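Local coordinates for histidine kinase (PDB 3LI9), which forms the extracellular PDC-fold sensor domain of a probable membrane histidine kinase that would use ATP to phosphorylate a protein histidine, at residues Y15-E20 with R184-G189; I19-N24 with F263-P268; N27-Q32 with D177-S182; F192-T197 with K213-F218; H237-D242 with G246-M251. All blocks are in the same frame, centred on the assembly; numbering follows the deposited sequence.

In the fold
All five contacts lie in the half of this extracellular domain that holds both chain ends and the four-stranded antiparallel sheet 190-194, 261-268, 248-256, 236-241. Contacts 1 to 3 follow helix 13-48 along that half: contacts 1 and 2 have centres about 6 Å apart and share Ile19 and Glu20, and contact 3 is centred about 12 Å beyond contact 2, joined to it by Phe29 packing on Phe263. Contact 5 is the hairpin at one border of the sheet; contact 4 starts from the strand at the other border, centre to centre about 17 Å away. Contact 2 lies between them, its strand hydrogen-bonded to Phe192 and to Ile250.

Contact 1 of 5, residues Y15-E20 with R184-G189; sequences YEKSIE and RTFDTG
Ser18 of helix 13-48 meets Phe186 and Thr185 in a thin, water-bridged contact, where the long N-terminal helix passes the loop between helix 174-180 and strand 190-194. The two segments bury just 86 Å² and keep their backbones well apart, with Ser18 CA and Thr185 CA 9.0 Å from each other. The direct touch is made at the rim of an aromatic ring: Ser18 OG lies near the plane of the Phe186 ring, 4.0 Å from its CE2. The polar link runs through one water, which lies 2.8 Å from Ser18 OG and 3.1 Å from Thr185 OG1 and is hydrogen-bonded to both hydroxyls. Ser18 OG stands beside its own backbone N (chi1 -71°), where it also makes a weak hydrogen bond to Ala14 O one turn back. Lys17 adds the flank of its chain, CE coming obliquely to within 4.5 Å of Phe186 CZ. The loop is pinched at its base by Thr185 N bonding to Gly189 O at 3.2 Å, and Phe186 sits in it with a positive phi of 52°. Its ring also packs on Val267 and Met272, while Asp187 N and Thr188 OG1 bond to the carboxylate of Glu271. A long N-terminal helix laid along a sheet and bordered by its connecting loops is characteristic of the PDC sensor fold.

Contact 2 of 5, residues I19-N24 with F263-P268; sequences IEMAGN and FVLVVP
The Phe263 ring is the flat group of this contact, and Ala22 comes to it obliquely, neither squarely over a face nor squarely at an edge. Ala22 O lies 3.6 Å from Phe263 CD2, Ala22 CA 3.8 Å from the same CD2, and Ala22 CB 4.2 Å from it, so CD2 meets the helix backbone more closely than the methyl. The ring also meets that of Tyr25, their planes about 30° apart, and Phe29 beyond. Phe263 CG is anti to the backbone N (chi1 177°), which carries the ring off the strand toward helix 13-48. Two residues on, Leu265 points the same way. Its CD1 is 3.9 Å from Met21 SE, the selenium of a selenomethionine, and 3.9 Å from Ala22 N; the Met21 and Leu265 side chains cross at about a right angle. Ala22 is thus flanked by both strand residues, and the segment axes approach to 8.0 Å, consistent with its small side chain. With an alanine at Phe263, the ring's contacts with Ala22 and Tyr25 would be lost and a gap would probably open between helix and strand. Strand 261-268 is an inner strand, bonded to 190-194 through Val264 and Val266 and to 248-256 through Phe263 and Leu265. Phe263 and Leu265 thus turn one face of the sheet toward the long helix, which runs obliquely antiparallel to this strand (144° between directions), the helix-on-sheet layer of a PDC domain.

Contact 3 of 5, residues N27-Q32 with D177-S182; sequences NQFDAQ and DDVASS
Phe29 reaches Val179 and Ala180 with CZ, linking two helices of the PDC fold: the long N-terminal helix 13-48 and the short helix 174-180 that follows strand 162-172. Along the first segment, Phe29 carries the whole contact, its CG beside the backbone N (chi1 -83°) and the ring directed toward the second helix, the nearest CA atoms, those of Phe29 and Ala180, being 9.6 Å apart. Phe29 CZ comes to 3.8 Å from Val179 CG1, an oblique approach in which the two side chains slide past each other in opposite directions. The same CZ lies 4.3 Å from Ala180 CB, and Ala180 N stands at the ring edge, near its plane. Met193 CE, of a selenomethionine, lies over one face of the Phe29 ring near CG. Next in line, Asp30 turns elsewhere and bonds through OD1 to Thr258 OG1. On the facing helix, Asp177 OD2 makes a salt bridge with Lys207, and Asp177 OD1 accepts both His203 N and Ser181 OG, the latter at 2.8 Å and 44° above the carboxylate plane. Further along the second segment, Val179 O is gripped twice by one residue: Ser182 N lies 3.2 Å from Val179 O, and Ser182 OG comes to 2.7 Å from Val179 O.

Contact 4 of 5, residues F192-T197 with K213-F218; sequences FMVSNT and KSLSDF
Thr197 and Ser214 bring the backbones nearest, CA to CA 7.2 Å, where the chain beyond strand 190-194 faces the 3-10 turn 215-217. Ser214 OG donates to Thr197 O at 2.9 Å, in the carbonyl plane on a lone pair (C=O...donor angle 139°). With OG anti to the backbone N (chi1 173°), the same oxygen also accepts Ser216 N at 3.0 Å, an ST turn, and Ser216 OG at 3.2 Å. Asp217 OD2 in turn takes Ser214 N at 2.8 Å, from above the carboxylate plane. Next to these bonds, Leu215 spreads its two methyls over the strand: CD1 lies 4.1 Å from Val194 CG1, the side chains crossing at about a right angle, and CD2 lies 4.2 Å from Phe192 CE1. Helix 221-231 backs Leu215 through Ile223, Ala227 and Ile230, while Thr197 OG1 binds Glu141. If Ser214 were an alanine, Thr197 O would lose this donor and Ser216 N its acceptor, and the turn would probably be held less firmly against the loop after the strand. One buried hydroxyl, acting as donor and acceptor at once, therefore both shapes the turn and ties it to that loop, while Leu215 makes the apolar contacts.

Contact 5 of 5, residues H237-D242 with G246-M251; sequences HVEIKD and GKTVIM
Val238 and Met251 form a hydrogen-bonded antiparallel pair, Val238 N to Met251 O and Met251 N to Val238 O both 3.0 Å, in the beta hairpin of strands 236-241 and 248-256. Ile240 and Val249 repeat the pattern, Ile240 N reaching Val249 O at 2.9 Å; between them Glu239-Ile250, and further on Lys241-Thr248, are non-hydrogen-bonded pairs. The ladder ends with Asp242 N on Lys247 O at 2.7 Å, nearly straight at 172°, and a weak bond from Gly246 N to Asp242 O. Side chains line the two faces of the sheet. On one, Val238 CG2 lies beside Met251 CB at 4.0 Å, and Ile240 CD1 meets the selenomethionine methyl, Met251 CE, also at 4.0 Å. On the other, the Glu239 and Ile250 chains run alongside each other, while Thr248 OG1 touches Lys241 CB at 3.6 Å. Further out, the Glu239 carboxylate has a salt bridge to Lys269 and a probable, unusually short hydrogen bond to Tyr15 OH, and within the turn Asp242 OD1 accepts Ile244 N and Thr245 N. Gly246 there has a phi of 76°, which favours glycine. Strand 236-241 borders the four-stranded sheet; helix 221-231 packs on Val238 and Ile240, and helices 13-48 and 269-272 pack on the face of Ile250, whose backbone joins strand 261-268.

Contact 1 of 5, residues Y15-E20 with R184-G189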
# COMPACT_ATOMS: atom_id res chain seq x y z
N TYR A 15 11.64 21.47 -18.18
CA TYR A 15 11.87 20.71 -16.97
C TYR A 15 10.71 21.01 -15.98
O TYR A 15 10.15 20.11 -15.36
CB TYR A 15 13.18 21.09 -16.31
CG TYR A 15 14.43 20.42 -16.87
CD1 TYR A 15 15.08 20.95 -17.99
CD2 TYR A 15 14.99 19.29 -16.25
CE1 TYR A 15 16.23 20.34 -18.51
CE2 TYR A 15 16.14 18.70 -16.72
CZ TYR A 15 16.75 19.22 -17.87
OH TYR A 15 17.88 18.64 -18.41
N GLU A 16 10.37 22.30 -15.86
CA GLU A 16 9.43 22.72 -14.82
C GLU A 16 8.04 22.19 -15.09
O GLU A 16 7.32 21.81 -14.16
CB GLU A 16 9.42 24.25 -14.73
CG GLU A 16 10.51 24.75 -13.79
CD GLU A 16 10.72 26.26 -13.87
OE1 GLU A 16 10.08 26.90 -14.74
OE2 GLU A 16 11.53 26.77 -13.05
N LYS A 17 7.65 22.11 -16.34
CA LYS A 17 6.37 21.56 -16.61
C LYS A 17 6.35 20.09 -16.23
O LYS A 17 5.27 19.56 -15.85
CB LYS A 17 5.99 21.72 -18.07
CG LYS A 17 4.89 20.80 -18.56
CD LYS A 17 4.90 20.83 -20.09
CE LYS A 17 4.29 19.60 -20.72
NZ LYS A 17 2.79 19.72 -20.88
N SER A 18 7.49 19.40 -16.43
CA SER A 18 7.50 17.94 -16.23
C SER A 18 7.47 17.67 -14.72
O SER A 18 6.83 16.67 -14.29
CB SER A 18 8.72 17.24 -16.94
OG SER A 18 8.50 17.29 -18.32
N ILE A 19 8.18 18.50 -13.94
CA ILE A 19 8.25 18.38 -12.47
C ILE A 19 6.79 18.54 -11.98
O ILE A 19 6.31 17.76 -11.18
CB ILE A 19 9.14 19.48 -11.87
CG1 ILE A 19 10.61 19.14 -12.20
CG2 ILE A 19 8.99 19.53 -10.42
CD1 ILE A 19 11.61 20.32 -11.70
N GLU A 20 6.08 19.54 -12.50
CA GLU A 20 4.69 19.82 -12.01
C GLU A 20 3.77 18.70 -12.44
O GLU A 20 2.89 18.33 -11.68
CB GLU A 20 4.13 21.10 -12.59
CG GLU A 20 4.86 22.28 -12.06
CD GLU A 20 4.59 22.52 -10.60
OE1 GLU A 20 3.56 22.09 -10.01
OE2 GLU A 20 5.39 23.19 -10.02
N ARG A 184 1.15 9.11 -21.36
CA ARG A 184 2.15 9.35 -22.40
C ARG A 184 2.51 10.81 -22.40
O ARG A 184 1.64 11.68 -22.25
CB ARG A 184 1.60 8.94 -23.76
CG ARG A 184 1.42 7.44 -23.86
CD ARG A 184 2.73 6.59 -23.51
NE ARG A 184 2.32 5.23 -23.81
CZ ARG A 184 2.33 4.18 -23.00
NH1 ARG A 184 1.84 3.04 -23.48
NH2 ARG A 184 2.89 4.21 -21.78
N THR A 185 3.78 11.12 -22.56
CA THR A 185 4.14 12.53 -22.59
C THR A 185 5.15 12.75 -23.73
O THR A 185 6.00 11.91 -23.97
CB THR A 185 4.73 12.94 -21.19
OG1 THR A 185 4.94 14.36 -21.11
CG2 THR A 185 6.04 12.21 -20.96
N PHE A 186 5.11 13.90 -24.39
CA PHE A 186 5.91 14.05 -25.61
C PHE A 186 5.67 12.91 -26.63
O PHE A 186 4.54 12.52 -26.88
CB PHE A 186 7.39 14.27 -25.24
CG PHE A 186 7.58 15.45 -24.34
CD1 PHE A 186 7.56 16.74 -24.84
CD2 PHE A 186 7.72 15.28 -22.98
CE1 PHE A 186 7.72 17.83 -24.00
CE2 PHE A 186 7.85 16.38 -22.14
CZ PHE A 186 7.84 17.64 -22.64
N ASP A 187 6.71 12.37 -27.24
CA ASP A 187 6.51 11.32 -28.21
C ASP A 187 6.57 9.92 -27.65
O ASP A 187 5.78 9.08 -28.02
CB ASP A 187 7.55 11.44 -29.34
CG ASP A 187 7.47 12.78 -30.07
OD1 ASP A 187 6.34 13.27 -30.29
OD2 ASP A 187 8.53 13.35 -30.41
N THR A 188 7.56 9.64 -26.81
CA THR A 188 7.73 8.29 -26.30
C THR A 188 7.88 8.32 -24.76
O THR A 188 8.35 7.35 -24.17
CB THR A 188 8.98 7.61 -26.87
OG1 THR A 188 10.13 8.39 -26.56
CG2 THR A 188 8.89 7.39 -28.44
N GLY A 189 7.56 9.44 -24.14
CA GLY A 189 7.67 9.55 -22.67
C GLY A 189 6.61 8.68 -22.02
O GLY A 189 5.53 8.47 -22.57
O HOH W 1 5.89 16.56 -19.17

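Contact 2 of 5, residues I19-N24 with F263-P268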
# COMPACT_ATOMS: atom_id res chain seq x y z
N ILE A 19 8.18 18.50 -13.94
CA ILE A 19 8.25 18.38 -12.47
C ILE A 19 6.79 18.54 -11.98
O ILE A 19 6.31 17.76 -11.18
CB ILE A 19 9.14 19.48 -11.87
CG1 ILE A 19 10.61 19.14 -12.20
CG2 ILE A 19 8.99 19.53 -10.42
CD1 ILE A 19 11.61 20.32 -11.70
N GLU A 20 6.08 19.54 -12.50
CA GLU A 20 4.69 19.82 -12.01
C GLU A 20 3.77 18.70 -12.44
O GLU A 20 2.89 18.33 -11.68
CB GLU A 20 4.13 21.10 -12.59
CG GLU A 20 4.86 22.28 -12.06
CD GLU A 20 4.59 22.52 -10.60
OE1 GLU A 20 3.56 22.09 -10.01
OE2 GLU A 20 5.39 23.19 -10.02
N MSE A 21 3.97 18.15 -13.64
CA MSE A 21 3.17 17.00 -14.07
C MSE A 21 3.35 15.77 -13.16
O MSE A 21 2.38 15.08 -12.80
CB MSE A 21 3.52 16.56 -15.52
CG MSE A 21 2.55 15.51 -15.95
SE MSE A 21 3.00 15.13 -17.87
CE MSE A 21 1.97 16.48 -18.67
N ALA A 22 4.62 15.47 -12.87
CA ALA A 22 4.94 14.32 -11.98
C ALA A 22 4.30 14.57 -10.60
O ALA A 22 3.76 13.61 -10.00
CB ALA A 22 6.44 14.18 -11.81
N GLY A 23 4.35 15.82 -10.14
CA GLY A 23 3.78 16.14 -8.76
C GLY A 23 2.27 16.00 -8.83
O GLY A 23 1.64 15.43 -7.89
N ASN A 24 1.71 16.48 -9.92
CA ASN A 24 0.26 16.35 -10.14
C ASN A 24 -0.21 14.90 -10.08
O ASN A 24 -1.12 14.53 -9.29
CB ASN A 24 -0.08 17.04 -11.47
CG ASN A 24 -1.56 17.22 -11.69
OD1 ASN A 24 -2.38 16.74 -10.89
ND2 ASN A 24 -1.93 17.86 -12.82
N PHE A 263 5.91 8.73 -7.83
CA PHE A 263 5.45 8.66 -9.20
C PHE A 263 6.63 9.14 -10.08
O PHE A 263 7.23 10.17 -9.79
CB PHE A 263 4.21 9.61 -9.40
CG PHE A 263 3.74 9.62 -10.85
CD1 PHE A 263 2.82 8.69 -11.29
CD2 PHE A 263 4.28 10.55 -11.74
CE1 PHE A 263 2.40 8.71 -12.65
CE2 PHE A 263 3.84 10.57 -13.11
CZ PHE A 263 2.90 9.65 -13.52
N VAL A 264 6.93 8.35 -11.12
CA VAL A 264 8.12 8.63 -11.95
C VAL A 264 7.70 8.87 -13.39
O VAL A 264 6.94 8.08 -14.00
CB VAL A 264 9.13 7.45 -11.88
CG1 VAL A 264 10.42 7.82 -12.65
CG2 VAL A 264 9.46 7.12 -10.46
N LEU A 265 8.15 9.97 -13.96
CA LEU A 265 7.93 10.21 -15.37
C LEU A 265 9.29 10.08 -16.08
O LEU A 265 10.31 10.63 -15.58
CB LEU A 265 7.52 11.68 -15.63
CG LEU A 265 6.12 12.17 -15.66
CD1 LEU A 265 6.14 13.68 -16.04
CD2 LEU A 265 5.21 11.35 -16.57
N VAL A 266 9.30 9.35 -17.19
CA VAL A 266 10.57 9.12 -17.90
C VAL A 266 10.43 9.83 -19.26
O VAL A 266 9.51 9.55 -20.02
CB VAL A 266 10.85 7.62 -18.11
CG1 VAL A 266 12.11 7.40 -18.97
CG2 VAL A 266 11.01 6.88 -16.77
N VAL A 267 11.30 10.81 -19.51
CA VAL A 267 11.14 11.68 -20.66
C VAL A 267 12.49 11.73 -21.40
O VAL A 267 13.51 12.06 -20.79
CB VAL A 267 10.93 13.13 -20.21
CG1 VAL A 267 10.67 13.96 -21.42
CG2 VAL A 267 9.73 13.29 -19.27
N PRO A 268 12.46 11.44 -22.69
CA PRO A 268 13.64 11.54 -23.55
C PRO A 268 14.00 13.03 -23.66
O PRO A 268 13.15 13.84 -24.07
CB PRO A 268 13.14 11.02 -24.88
CG PRO A 268 11.94 10.21 -24.56
CD PRO A 268 11.29 10.97 -23.44

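Contact 3 of 5, residues N27-Q32 with D177-S182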
# COMPACT_ATOMS: atom_id res chain seq x y z
N ASN A 27 0.15 13.36 -6.57
CA ASN A 27 -1.00 13.71 -5.72
C ASN A 27 -2.32 13.13 -6.13
O ASN A 27 -3.15 12.83 -5.26
CB ASN A 27 -1.06 15.24 -5.49
CG ASN A 27 0.17 15.71 -4.70
OD1 ASN A 27 1.01 16.52 -5.20
ND2 ASN A 27 0.33 15.20 -3.53
N GLN A 28 -2.55 12.89 -7.44
CA GLN A 28 -3.71 12.11 -7.84
C GLN A 28 -3.73 10.72 -7.23
O GLN A 28 -4.79 10.24 -6.72
CB GLN A 28 -3.70 12.01 -9.39
CG GLN A 28 -4.09 13.39 -9.98
CD GLN A 28 -4.10 13.36 -11.49
OE1 GLN A 28 -4.62 12.41 -12.08
NE2 GLN A 28 -3.55 14.40 -12.13
N PHE A 29 -2.55 10.06 -7.23
CA PHE A 29 -2.50 8.72 -6.68
C PHE A 29 -2.61 8.79 -5.19
O PHE A 29 -3.20 7.89 -4.56
CB PHE A 29 -1.20 8.00 -7.09
CG PHE A 29 -1.28 7.39 -8.47
CD1 PHE A 29 -1.92 6.15 -8.68
CD2 PHE A 29 -0.79 8.06 -9.55
CE1 PHE A 29 -2.00 5.60 -9.96
CE2 PHE A 29 -0.83 7.50 -10.82
CZ PHE A 29 -1.44 6.28 -11.04
N ASP A 30 -2.10 9.86 -4.59
CA ASP A 30 -2.15 9.96 -3.14
C ASP A 30 -3.59 10.09 -2.61
O ASP A 30 -3.88 9.66 -1.48
CB ASP A 30 -1.41 11.20 -2.67
CG ASP A 30 -1.33 11.26 -1.13
OD1 ASP A 30 -0.87 10.29 -0.52
OD2 ASP A 30 -1.73 12.27 -0.53
N ALA A 31 -4.45 10.71 -3.38
CA ALA A 31 -5.82 11.01 -2.85
C ALA A 31 -6.55 9.73 -2.42
O ALA A 31 -7.12 9.71 -1.33
CB ALA A 31 -6.66 11.78 -3.90
N GLN A 32 -6.53 8.67 -3.22
CA GLN A 32 -7.28 7.48 -2.88
C GLN A 32 -6.54 6.76 -1.79
O GLN A 32 -7.15 6.10 -0.96
CB GLN A 32 -7.45 6.53 -4.04
CG GLN A 32 -8.29 5.26 -3.74
CD GLN A 32 -9.72 5.54 -3.21
OE1 GLN A 32 -10.49 6.27 -3.82
NE2 GLN A 32 -10.04 5.01 -2.05
N ASP A 177 -1.26 -0.03 -12.39
CA ASP A 177 -0.72 -0.34 -13.70
C ASP A 177 -1.70 0.11 -14.76
O ASP A 177 -1.30 0.69 -15.75
CB ASP A 177 -0.44 -1.83 -13.88
CG ASP A 177 0.38 -2.12 -15.14
OD1 ASP A 177 1.38 -1.44 -15.40
OD2 ASP A 177 -0.01 -2.99 -15.96
N ASP A 178 -2.99 -0.18 -14.60
CA ASP A 178 -3.97 0.29 -15.61
C ASP A 178 -3.87 1.79 -15.93
O ASP A 178 -3.89 2.18 -17.11
CB ASP A 178 -5.41 -0.07 -15.24
CG ASP A 178 -5.60 -1.59 -15.10
OD1 ASP A 178 -4.76 -2.37 -15.62
OD2 ASP A 178 -6.58 -2.01 -14.44
N VAL A 179 -3.77 2.62 -14.90
CA VAL A 179 -3.75 4.03 -15.03
C VAL A 179 -2.34 4.53 -15.45
O VAL A 179 -2.23 5.24 -16.45
CB VAL A 179 -4.13 4.73 -13.70
CG1 VAL A 179 -3.97 6.28 -13.90
CG2 VAL A 179 -5.63 4.42 -13.31
N ALA A 180 -1.30 4.15 -14.71
CA ALA A 180 0.08 4.72 -14.97
C ALA A 180 0.62 4.29 -16.35
O ALA A 180 1.26 5.09 -17.05
CB ALA A 180 1.06 4.27 -13.85
N SER A 181 0.31 3.06 -16.78
CA SER A 181 0.82 2.58 -18.04
C SER A 181 0.18 3.17 -19.26
O SER A 181 0.67 2.91 -20.38
CB SER A 181 0.80 1.06 -18.10
OG SER A 181 1.85 0.56 -17.24
N SER A 182 -0.86 3.97 -19.08
CA SER A 182 -1.49 4.68 -20.21
C SER A 182 -1.00 6.12 -20.34
O SER A 182 -1.41 6.84 -21.24
CB SER A 182 -2.99 4.75 -20.01
OG SER A 182 -3.28 5.68 -18.94

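Contact 4 of 5, residues F192-T197 with K213-F218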
# COMPACT_ATOMS: atom_id res chain seq x y z
N PHE A 192 5.68 5.50 -14.51
CA PHE A 192 5.38 4.29 -13.68
C PHE A 192 5.42 4.69 -12.19
O PHE A 192 5.89 5.75 -11.84
CB PHE A 192 6.40 3.13 -13.94
CG PHE A 192 7.82 3.51 -13.71
CD1 PHE A 192 8.40 3.43 -12.42
CD2 PHE A 192 8.60 3.88 -14.77
CE1 PHE A 192 9.81 3.79 -12.22
CE2 PHE A 192 9.96 4.21 -14.57
CZ PHE A 192 10.54 4.17 -13.33
N MSE A 193 4.88 3.86 -11.31
CA MSE A 193 4.91 4.17 -9.88
C MSE A 193 5.80 3.16 -9.21
O MSE A 193 5.88 2.00 -9.65
CB MSE A 193 3.49 4.06 -9.25
CG MSE A 193 2.68 5.17 -9.65
SE MSE A 193 2.61 6.39 -8.03
CE MSE A 193 1.31 5.24 -7.42
N VAL A 194 6.47 3.58 -8.13
CA VAL A 194 7.24 2.65 -7.30
C VAL A 194 6.86 2.77 -5.83
O VAL A 194 6.33 3.83 -5.41
CB VAL A 194 8.80 2.81 -7.45
CG1 VAL A 194 9.22 2.57 -8.96
CG2 VAL A 194 9.26 4.20 -7.02
N SER A 195 7.19 1.75 -5.07
CA SER A 195 6.96 1.82 -3.63
C SER A 195 8.13 2.63 -2.95
O SER A 195 9.08 3.08 -3.63
CB SER A 195 6.91 0.41 -3.05
OG SER A 195 8.23 -0.13 -3.11
N ASN A 196 8.05 2.74 -1.64
CA ASN A 196 9.05 3.50 -0.90
C ASN A 196 10.45 2.84 -1.06
O ASN A 196 11.47 3.54 -1.11
CB ASN A 196 8.70 3.54 0.58
CG ASN A 196 9.70 4.39 1.35
OD1 ASN A 196 9.84 5.61 1.08
ND2 ASN A 196 10.36 3.78 2.26
N THR A 197 10.49 1.52 -1.21
CA THR A 197 11.79 0.85 -1.42
C THR A 197 12.08 0.65 -2.90
O THR A 197 12.99 -0.07 -3.25
CB THR A 197 11.87 -0.51 -0.69
OG1 THR A 197 10.81 -1.40 -1.15
CG2 THR A 197 11.73 -0.32 0.85
N LYS A 213 10.94 -6.28 -9.21
CA LYS A 213 12.23 -5.63 -9.36
C LYS A 213 12.15 -4.27 -8.68
O LYS A 213 11.07 -3.69 -8.64
CB LYS A 213 12.49 -5.40 -10.84
CG LYS A 213 13.88 -4.70 -11.07
CD LYS A 213 14.32 -4.85 -12.54
CE LYS A 213 14.27 -6.32 -13.03
NZ LYS A 213 15.56 -7.01 -12.74
N SER A 214 13.26 -3.77 -8.15
CA SER A 214 13.33 -2.44 -7.62
C SER A 214 14.32 -1.56 -8.41
O SER A 214 15.24 -2.07 -9.08
CB SER A 214 13.89 -2.53 -6.18
OG SER A 214 14.11 -1.21 -5.71
N LEU A 215 14.10 -0.26 -8.39
CA LEU A 215 15.06 0.68 -8.95
C LEU A 215 16.43 0.40 -8.39
O LEU A 215 17.43 0.58 -9.10
CB LEU A 215 14.68 2.14 -8.61
CG LEU A 215 13.43 2.60 -9.34
CD1 LEU A 215 13.03 4.02 -8.88
CD2 LEU A 215 13.62 2.61 -10.79
N SER A 216 16.52 -0.01 -7.13
CA SER A 216 17.86 -0.15 -6.57
C SER A 216 18.60 -1.34 -7.23
O SER A 216 19.79 -1.50 -7.00
CB SER A 216 17.83 -0.28 -5.02
OG SER A 216 17.13 -1.43 -4.65
N ASP A 217 17.91 -2.15 -8.04
CA ASP A 217 18.51 -3.29 -8.75
C ASP A 217 19.20 -2.93 -10.07
O ASP A 217 19.78 -3.81 -10.74
CB ASP A 217 17.43 -4.33 -9.11
CG ASP A 217 16.85 -5.04 -7.89
OD1 ASP A 217 17.66 -5.33 -6.97
OD2 ASP A 217 15.61 -5.35 -7.87
N PHE A 218 19.10 -1.70 -10.52
CA PHE A 218 19.67 -1.30 -11.79
C PHE A 218 21.13 -0.94 -11.61
O PHE A 218 21.49 -0.27 -10.64
CB PHE A 218 18.93 -0.11 -12.39
CG PHE A 218 17.56 -0.49 -12.99
CD1 PHE A 218 17.32 -0.42 -14.33
CD2 PHE A 218 16.53 -0.86 -12.14
CE1 PHE A 218 16.04 -0.78 -14.86
CE2 PHE A 218 15.29 -1.21 -12.64
CZ PHE A 218 15.05 -1.18 -13.98

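Contact 5 of 5, residues H237-D242 with G246-M251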
# COMPACT_ATOMS: atom_id res chain seq x y z
N HIS A 237 15.06 14.97 -9.96
CA HIS A 237 15.14 14.33 -11.27
C HIS A 237 16.61 13.92 -11.52
O HIS A 237 17.54 14.46 -10.90
CB HIS A 237 14.59 15.14 -12.43
CG HIS A 237 15.17 16.52 -12.56
ND1 HIS A 237 16.29 16.82 -13.32
CD2 HIS A 237 14.75 17.69 -12.02
CE1 HIS A 237 16.54 18.12 -13.25
NE2 HIS A 237 15.61 18.67 -12.47
N VAL A 238 16.80 12.86 -12.27
CA VAL A 238 18.18 12.43 -12.67
C VAL A 238 18.25 12.35 -14.17
O VAL A 238 17.27 12.09 -14.83
CB VAL A 238 18.61 11.09 -12.06
CG1 VAL A 238 18.83 11.24 -10.59
CG2 VAL A 238 17.59 9.93 -12.45
N GLU A 239 19.45 12.56 -14.76
CA GLU A 239 19.63 12.47 -16.21
C GLU A 239 20.53 11.29 -16.51
O GLU A 239 21.53 11.13 -15.86
CB GLU A 239 20.33 13.70 -16.73
CG GLU A 239 19.57 14.93 -16.31
CD GLU A 239 19.70 16.09 -17.28
OE1 GLU A 239 20.36 15.92 -18.33
OE2 GLU A 239 19.11 17.16 -16.97
N ILE A 240 20.11 10.46 -17.44
CA ILE A 240 20.80 9.16 -17.65
C ILE A 240 21.18 9.01 -19.10
O ILE A 240 20.33 9.03 -19.95
CB ILE A 240 19.89 8.00 -17.30
CG1 ILE A 240 19.23 8.23 -15.92
CG2 ILE A 240 20.63 6.66 -17.36
CD1 ILE A 240 18.25 7.12 -15.50
N LYS A 241 22.46 8.90 -19.42
CA LYS A 241 22.76 8.86 -20.86
C LYS A 241 22.99 7.40 -21.25
O LYS A 241 23.73 6.70 -20.57
CB LYS A 241 23.99 9.70 -21.16
CG LYS A 241 24.49 9.53 -22.59
CD LYS A 241 25.81 10.24 -22.75
CE LYS A 241 26.27 10.34 -24.20
NZ LYS A 241 27.66 10.98 -24.21
N ASP A 242 22.33 6.92 -22.28
CA ASP A 242 22.41 5.53 -22.61
C ASP A 242 23.65 5.38 -23.46
O ASP A 242 23.73 6.02 -24.51
CB ASP A 242 21.16 5.12 -23.41
CG ASP A 242 21.13 3.61 -23.74
OD1 ASP A 242 22.07 3.09 -24.42
OD2 ASP A 242 20.17 2.92 -23.31
N GLY A 246 23.38 6.64 -27.20
CA GLY A 246 23.80 8.03 -27.01
C GLY A 246 22.76 9.01 -26.45
O GLY A 246 23.09 10.15 -26.14
N LYS A 247 21.51 8.57 -26.32
CA LYS A 247 20.41 9.46 -25.85
C LYS A 247 20.30 9.58 -24.33
O LYS A 247 20.69 8.64 -23.58
CB LYS A 247 19.10 8.95 -26.43
CG LYS A 247 19.14 8.97 -27.93
CD LYS A 247 17.94 8.32 -28.56
CE LYS A 247 17.48 7.09 -27.79
NZ LYS A 247 16.58 6.23 -28.61
N THR A 248 19.82 10.74 -23.88
CA THR A 248 19.70 11.02 -22.45
C THR A 248 18.18 10.97 -22.21
O THR A 248 17.37 11.37 -23.07
CB THR A 248 20.35 12.39 -22.05
OG1 THR A 248 21.78 12.33 -22.30
CG2 THR A 248 20.19 12.71 -20.55
N VAL A 249 17.81 10.31 -21.11
CA VAL A 249 16.39 10.34 -20.67
C VAL A 249 16.50 10.96 -19.31
O VAL A 249 17.50 10.81 -18.61
CB VAL A 249 15.63 8.93 -20.52
CG1 VAL A 249 15.32 8.30 -21.91
CG2 VAL A 249 16.41 7.98 -19.67
N ILE A 250 15.46 11.69 -18.92
CA ILE A 250 15.45 12.26 -17.60
C ILE A 250 14.33 11.53 -16.86
O ILE A 250 13.27 11.37 -17.44
CB ILE A 250 15.05 13.72 -17.69
CG1 ILE A 250 16.07 14.48 -18.57
CG2 ILE A 250 15.15 14.38 -16.30
CD1 ILE A 250 15.48 15.69 -19.13
N MSE A 251 14.60 11.12 -15.63
CA MSE A 251 13.55 10.47 -14.82
C MSE A 251 13.21 11.54 -13.77
O MSE A 251 14.07 11.88 -12.90
CB MSE A 251 14.15 9.18 -14.29
CG MSE A 251 13.72 8.72 -12.97
SE MSE A 251 14.50 6.96 -12.61
CE MSE A 251 14.52 6.34 -14.33